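Long-range contacts in protein transport protein SEC7 (Saccharomyces cerevisiae, PDB 4OIY), which activates the small GTPase ARF1 at the trans-Golgi network by guanine nucleotide exchange, driving vesicle formation and traffic through the Golgi: residues A[137-142]-A[159-164]; A[145-150]-A[184-189]. One frame throughout, in Å; residues are numbered along the deposited sequence.

Contact 1: residues A[137-142]-A[159-164]; sequences SYSLIM and QEFLEN
Ser139 and Asn164 mark the closest backbone approach, CA to CA 7.0 Å, of two helical segments, 137-142 and 159-164, that run nearly antiparallel at 157° with their axes 10.6 Å apart. The aromatic ring of Phe161 bridges this spacing. Its CG stands anti to the backbone N (chi1 180°), and the CD1-CE1-CZ side of the ring reaches helix 130-148. There the hydroxyl of Ser139 lies obliquely against the ring, OG 3.2 Å from Phe161 CE1, while the same OG is hydrogen-bonded to Asn165 ND2, just past the segment. Leu140 adds a methyl, its CD2 sitting 3.7 Å from Phe161 CZ. In this all-helical Sec7 domain the short helix 158-164 thus packs on the middle of helix 130-148, and helix 176-188 closes the apolar side with Phe183 on Phe161 and Ile186 on Leu140. On the more exposed flank Met142 and Asn164 cross at about a right angle. The thioether chain is extended until chi3, which at 63° bends the terminal methyl so that CE comes 3.3 Å from Asn164 ND2. Met156, from the preceding loop, touches Met142, Phe161 and Asn164 alike.

Contact 2: residues A[145-150]-A[184-189]; sequences TDLHSS and NEIANN
His148 and Leu147, at the C-terminal end of helix 130-148, meet the last turn of helix 176-188 through a polar contact and a small apolar patch. The polar one is a hydrogen bond from His148 NE2 to Ala187 O, 3.3 Å long and bent to 140° at the hydrogen. The acceptor lies close to the imidazole plane, at the ring edge, whereas the donor stands well above the carbonyl plane of Ala187, with a C=O...N angle of 117°. Beside it, Leu147 lays its CD1 methyl on the backbone and side chain of Ala187, 3.7 Å from CA and 3.8 Å from CB. The same methyl reaches Ile186 CG2 more loosely at 4.3 Å.

In the second shell, CB of Leu147 sits over one face of the imidazole, offset toward its rim, and His148 ND1 lies near Asn144 O in a weak hydrogen bond; if both bonds hold, the ring would probably be protonated. Ile186 packs against Val89 of helix 88-96 and against Leu140, Leu143 and Asn144. Thr145 O accepts from Ser149 N and Ser150 N as helix 130-148 runs out. Glu190 also touches His148. Here a long, bent side-chain-to-carbonyl hydrogen bond and a leucine methyl join the C-terminal ends of two helices in the all-helical Sec7 domain.

Contacts 1 and 2 share helix 130-148 and lie one after the other along it, their centres 11 Å apart. Helix 158-164 meets it first, at 137-142, and helix 176-188, the next helix in the chain, meets it nearer its C-terminal end; the segments therefore alternate in sequence. The two contacts touch directly, Leu140 CD2 of contact 1 lying 4.1 Å from Ile186 CG1 of contact 2, so that one apolar layer runs from Phe161 through Leu140 to Ile186. Lys153 touches Met142 of contact 1 and forms a salt bridge with Asp146, within the 145-150 segment of contact 2. Both contacts lie away from the magnesium-binding Asp121.

Contact 1: residues A[137-142]-A[159-164]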
loop_
_atom_site.group_PDB
_atom_site.type_symbol
_atom_site.label_atom_id
_atom_site.label_comp_id
_atom_site.label_asym_id
_atom_site.label_seq_id
_atom_site.Cartn_x
_atom_site.Cartn_y
_atom_site.Cartn_z
ATOM N N SER A 137 -3.517 1.203 11.421
ATOM C CA SER A 137 -3.737 1.155 9.978
ATOM C C SER A 137 -4.937 0.282 9.612
ATOM O O SER A 137 -5.712 0.634 8.743
ATOM C CB SER A 137 -2.481 0.676 9.256
ATOM O OG SER A 137 -1.443 1.616 9.420
ATOM N N TYR A 138 -5.105 -0.857 10.287
ATOM C CA TYR A 138 -6.287 -1.695 10.039
ATOM C C TYR A 138 -7.582 -1.009 10.453
ATOM O O TYR A 138 -8.593 -1.106 9.770
ATOM C CB TYR A 138 -6.190 -3.045 10.758
ATOM C CG TYR A 138 -5.192 -3.957 10.114
ATOM C CD1 TYR A 138 -5.563 -4.794 9.068
ATOM C CD2 TYR A 138 -3.872 -3.963 10.525
ATOM C CE1 TYR A 138 -4.636 -5.617 8.455
ATOM C CE2 TYR A 138 -2.947 -4.788 9.934
ATOM C CZ TYR A 138 -3.335 -5.613 8.897
ATOM O OH TYR A 138 -2.404 -6.424 8.303
ATOM N N SER A 139 -7.535 -0.295 11.574
ATOM C CA SER A 139 -8.710 0.424 12.039
ATOM C C SER A 139 -9.089 1.528 11.055
ATOM O O SER A 139 -10.270 1.786 10.829
ATOM C CB SER A 139 -8.458 0.999 13.430
ATOM O OG SER A 139 -9.598 1.660 13.912
ATOM N N LEU A 140 -8.082 2.167 10.468
ATOM C CA LEU A 140 -8.307 3.222 9.493
ATOM C C LEU A 140 -8.863 2.657 8.196
ATOM O O LEU A 140 -9.733 3.270 7.590
ATOM C CB LEU A 140 -7.022 4.008 9.224
ATOM C CG LEU A 140 -6.546 4.882 10.388
ATOM C CD1 LEU A 140 -5.119 5.355 10.181
ATOM C CD2 LEU A 140 -7.490 6.059 10.591
ATOM N N ILE A 141 -8.374 1.494 7.769
ATOM C CA ILE A 141 -8.915 0.844 6.570
ATOM C C ILE A 141 -10.383 0.482 6.783
ATOM O O ILE A 141 -11.226 0.693 5.901
ATOM C CB ILE A 141 -8.101 -0.412 6.193
ATOM C CG1 ILE A 141 -6.730 -0.006 5.639
ATOM C CG2 ILE A 141 -8.847 -1.254 5.155
ATOM C CD1 ILE A 141 -5.734 -1.136 5.580
ATOM N N MET A 142 -10.700 -0.044 7.959
ATOM C CA MET A 142 -12.089 -0.416 8.270
ATOM C C MET A 142 -12.999 0.805 8.330
ATOM O O MET A 142 -14.125 0.771 7.855
ATOM C CB MET A 142 -12.169 -1.170 9.591
ATOM C CG MET A 142 -13.588 -1.557 9.955
ATOM S SD MET A 142 -13.680 -2.674 11.351
ATOM C CE MET A 142 -13.008 -1.757 12.714
ATOM N N GLN A 159 -17.306 7.590 18.076
ATOM C CA GLN A 159 -17.224 6.846 19.330
ATOM C C GLN A 159 -16.729 5.415 19.111
ATOM O O GLN A 159 -15.846 4.941 19.828
ATOM C CB GLN A 159 -18.571 6.850 20.073
ATOM C CG GLN A 159 -18.555 6.042 21.372
ATOM C CD GLN A 159 -17.540 6.542 22.388
ATOM O OE1 GLN A 159 -17.186 7.713 22.397
ATOM N NE2 GLN A 159 -17.071 5.647 23.248
ATOM N N GLU A 160 -17.282 4.734 18.111
ATOM C CA GLU A 160 -16.876 3.365 17.807
ATOM C C GLU A 160 -15.417 3.280 17.364
ATOM O O GLU A 160 -14.705 2.350 17.739
ATOM C CB GLU A 160 -17.801 2.753 16.758
ATOM C CG GLU A 160 -19.142 2.351 17.347
ATOM C CD GLU A 160 -20.214 2.100 16.306
ATOM O OE1 GLU A 160 -20.020 2.454 15.125
ATOM O OE2 GLU A 160 -21.271 1.546 16.686
ATOM N N PHE A 161 -14.976 4.258 16.583
ATOM C CA PHE A 161 -13.583 4.323 16.138
ATOM C C PHE A 161 -12.631 4.475 17.336
ATOM O O PHE A 161 -11.594 3.813 17.402
ATOM C CB PHE A 161 -13.418 5.456 15.132
ATOM C CG PHE A 161 -12.020 5.612 14.623
ATOM C CD1 PHE A 161 -11.432 4.620 13.846
ATOM C CD2 PHE A 161 -11.295 6.750 14.912
ATOM C CE1 PHE A 161 -10.141 4.765 13.371
ATOM C CE2 PHE A 161 -10.003 6.898 14.448
ATOM C CZ PHE A 161 -9.423 5.903 13.684
ATOM N N LEU A 162 -12.991 5.329 18.290
ATOM C CA LEU A 162 -12.226 5.472 19.530
ATOM C C LEU A 162 -12.156 4.156 20.287
ATOM O O LEU A 162 -11.081 3.742 20.729
ATOM C CB LEU A 162 -12.835 6.550 20.430
ATOM C CG LEU A 162 -12.913 7.954 19.840
ATOM C CD1 LEU A 162 -13.643 8.861 20.814
ATOM C CD2 LEU A 162 -11.546 8.525 19.487
ATOM N N GLU A 163 -13.295 3.477 20.418
ATOM C CA GLU A 163 -13.335 2.195 21.129
ATOM C C GLU A 163 -12.434 1.138 20.485
ATOM O O GLU A 163 -11.743 0.383 21.177
ATOM C CB GLU A 163 -14.765 1.671 21.204
ATOM C CG GLU A 163 -15.670 2.492 22.108
ATOM C CD GLU A 163 -17.129 2.114 21.975
ATOM O OE1 GLU A 163 -17.418 1.039 21.410
ATOM O OE2 GLU A 163 -17.986 2.899 22.438
ATOM N N ASN A 164 -12.442 1.111 19.160
ATOM C CA ASN A 164 -11.688 0.126 18.391
ATOM C C ASN A 164 -10.173 0.255 18.565
ATOM O O ASN A 164 -9.428 -0.689 18.292
ATOM C CB ASN A 164 -12.058 0.210 16.910
ATOM C CG ASN A 164 -13.450 -0.328 16.622
ATOM O OD1 ASN A 164 -14.067 -0.996 17.461
ATOM N ND2 ASN A 164 -13.947 -0.053 15.424
#

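Contact 2: residues A[145-150]-A[184-189]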
loop_
_atom_site.group_PDB
_atom_site.type_symbol
_atom_site.label_atom_id
_atom_site.label_comp_id
_atom_site.label_asym_id
_atom_site.label_seq_id
_atom_site.Cartn_x
_atom_site.Cartn_y
_atom_site.Cartn_z
ATOM N N THR A 145 -13.731 1.996 4.787
ATOM C CA THR A 145 -14.760 1.146 4.195
ATOM C C THR A 145 -16.145 1.486 4.746
ATOM O O THR A 145 -17.081 1.710 3.977
ATOM C CB THR A 145 -14.444 -0.337 4.445
ATOM O OG1 THR A 145 -13.237 -0.690 3.755
ATOM C CG2 THR A 145 -15.565 -1.230 3.950
ATOM N N ASP A 146 -16.278 1.550 6.067
ATOM C CA ASP A 146 -17.598 1.749 6.676
ATOM C C ASP A 146 -18.166 3.138 6.416
ATOM O O ASP A 146 -19.377 3.301 6.375
ATOM C CB ASP A 146 -17.585 1.445 8.178
ATOM C CG ASP A 146 -17.447 -0.045 8.476
ATOM O OD1 ASP A 146 -17.374 -0.858 7.522
ATOM O OD2 ASP A 146 -17.409 -0.397 9.673
ATOM N N LEU A 147 -17.310 4.139 6.230
ATOM C CA LEU A 147 -17.805 5.476 5.919
ATOM C C LEU A 147 -18.171 5.639 4.445
ATOM O O LEU A 147 -19.138 6.340 4.130
ATOM C CB LEU A 147 -16.795 6.552 6.332
ATOM C CG LEU A 147 -16.636 6.770 7.838
ATOM C CD1 LEU A 147 -15.694 7.935 8.088
ATOM C CD2 LEU A 147 -17.972 7.022 8.521
ATOM N N HIS A 148 -17.422 4.992 3.549
ATOM C CA HIS A 148 -17.509 5.287 2.115
ATOM C C HIS A 148 -17.964 4.152 1.191
ATOM O O HIS A 148 -18.482 4.428 0.107
ATOM C CB HIS A 148 -16.154 5.797 1.624
ATOM C CG HIS A 148 -15.760 7.107 2.225
ATOM N ND1 HIS A 148 -14.730 7.235 3.134
ATOM C CD2 HIS A 148 -16.275 8.347 2.061
ATOM C CE1 HIS A 148 -14.630 8.499 3.501
ATOM N NE2 HIS A 148 -15.555 9.195 2.864
ATOM N N SER A 149 -17.764 2.898 1.590
ATOM C CA SER A 149 -17.933 1.763 0.671
ATOM C C SER A 149 -19.029 0.784 1.065
ATOM O O SER A 149 -19.752 0.275 0.197
ATOM C CB SER A 149 -16.624 0.978 0.564
ATOM O OG SER A 149 -15.574 1.792 0.099
ATOM N N SER A 150 -19.143 0.507 2.359
ATOM C CA SER A 150 -19.909 -0.646 2.833
ATOM C C SER A 150 -21.381 -0.582 2.453
ATOM O O SER A 150 -22.027 0.456 2.592
ATOM C CB SER A 150 -19.787 -0.808 4.349
ATOM O OG SER A 150 -20.450 -1.987 4.785
ATOM N N ASN A 184 -11.655 12.410 10.984
ATOM C CA ASN A 184 -12.109 13.452 10.064
ATOM C C ASN A 184 -11.348 13.455 8.740
ATOM O O ASN A 184 -11.937 13.699 7.686
ATOM C CB ASN A 184 -12.051 14.827 10.740
ATOM C CG ASN A 184 -13.089 14.978 11.836
ATOM O OD1 ASN A 184 -14.098 14.275 11.852
ATOM N ND2 ASN A 184 -12.845 15.901 12.756
ATOM N N GLU A 185 -10.051 13.153 8.780
ATOM C CA GLU A 185 -9.270 13.028 7.552
ATOM C C GLU A 185 -9.865 11.960 6.638
ATOM O O GLU A 185 -10.035 12.187 5.436
ATOM C CB GLU A 185 -7.806 12.707 7.857
ATOM C CG GLU A 185 -7.053 13.880 8.468
ATOM C CD GLU A 185 -5.555 13.660 8.526
ATOM O OE1 GLU A 185 -4.995 13.097 7.572
ATOM O OE2 GLU A 185 -4.925 14.074 9.525
ATOM N N ILE A 186 -10.204 10.809 7.213
ATOM C CA ILE A 186 -10.816 9.729 6.444
ATOM C C ILE A 186 -12.207 10.138 5.978
ATOM O O ILE A 186 -12.541 9.947 4.812
ATOM C CB ILE A 186 -10.900 8.421 7.260
ATOM C CG1 ILE A 186 -9.494 7.871 7.541
ATOM C CG2 ILE A 186 -11.762 7.381 6.538
ATOM C CD1 ILE A 186 -8.814 7.227 6.354
ATOM N N ALA A 187 -13.011 10.679 6.890
ATOM C CA ALA A 187 -14.389 11.072 6.564
ATOM C C ALA A 187 -14.448 12.062 5.402
ATOM O O ALA A 187 -15.347 11.983 4.563
ATOM C CB ALA A 187 -15.085 11.654 7.787
ATOM N N ASN A 188 -13.493 12.986 5.348
ATOM C CA ASN A 188 -13.534 14.060 4.355
ATOM C C ASN A 188 -12.920 13.691 3.010
ATOM O O ASN A 188 -13.239 14.318 1.996
ATOM C CB ASN A 188 -12.852 15.310 4.908
ATOM C CG ASN A 188 -13.633 15.950 6.040
ATOM O OD1 ASN A 188 -14.832 15.718 6.193
ATOM N ND2 ASN A 188 -12.959 16.778 6.826
ATOM N N ASN A 189 -12.026 12.702 3.001
ATOM C CA ASN A 189 -11.389 12.237 1.768
ATOM C C ASN A 189 -11.125 10.728 1.799
ATOM O O ASN A 189 -10.154 10.264 2.402
ATOM C CB ASN A 189 -10.091 13.011 1.505
ATOM C CG ASN A 189 -10.338 14.476 1.158
ATOM O OD1 ASN A 189 -10.828 14.795 0.071
ATOM N ND2 ASN A 189 -10.013 15.371 2.083
#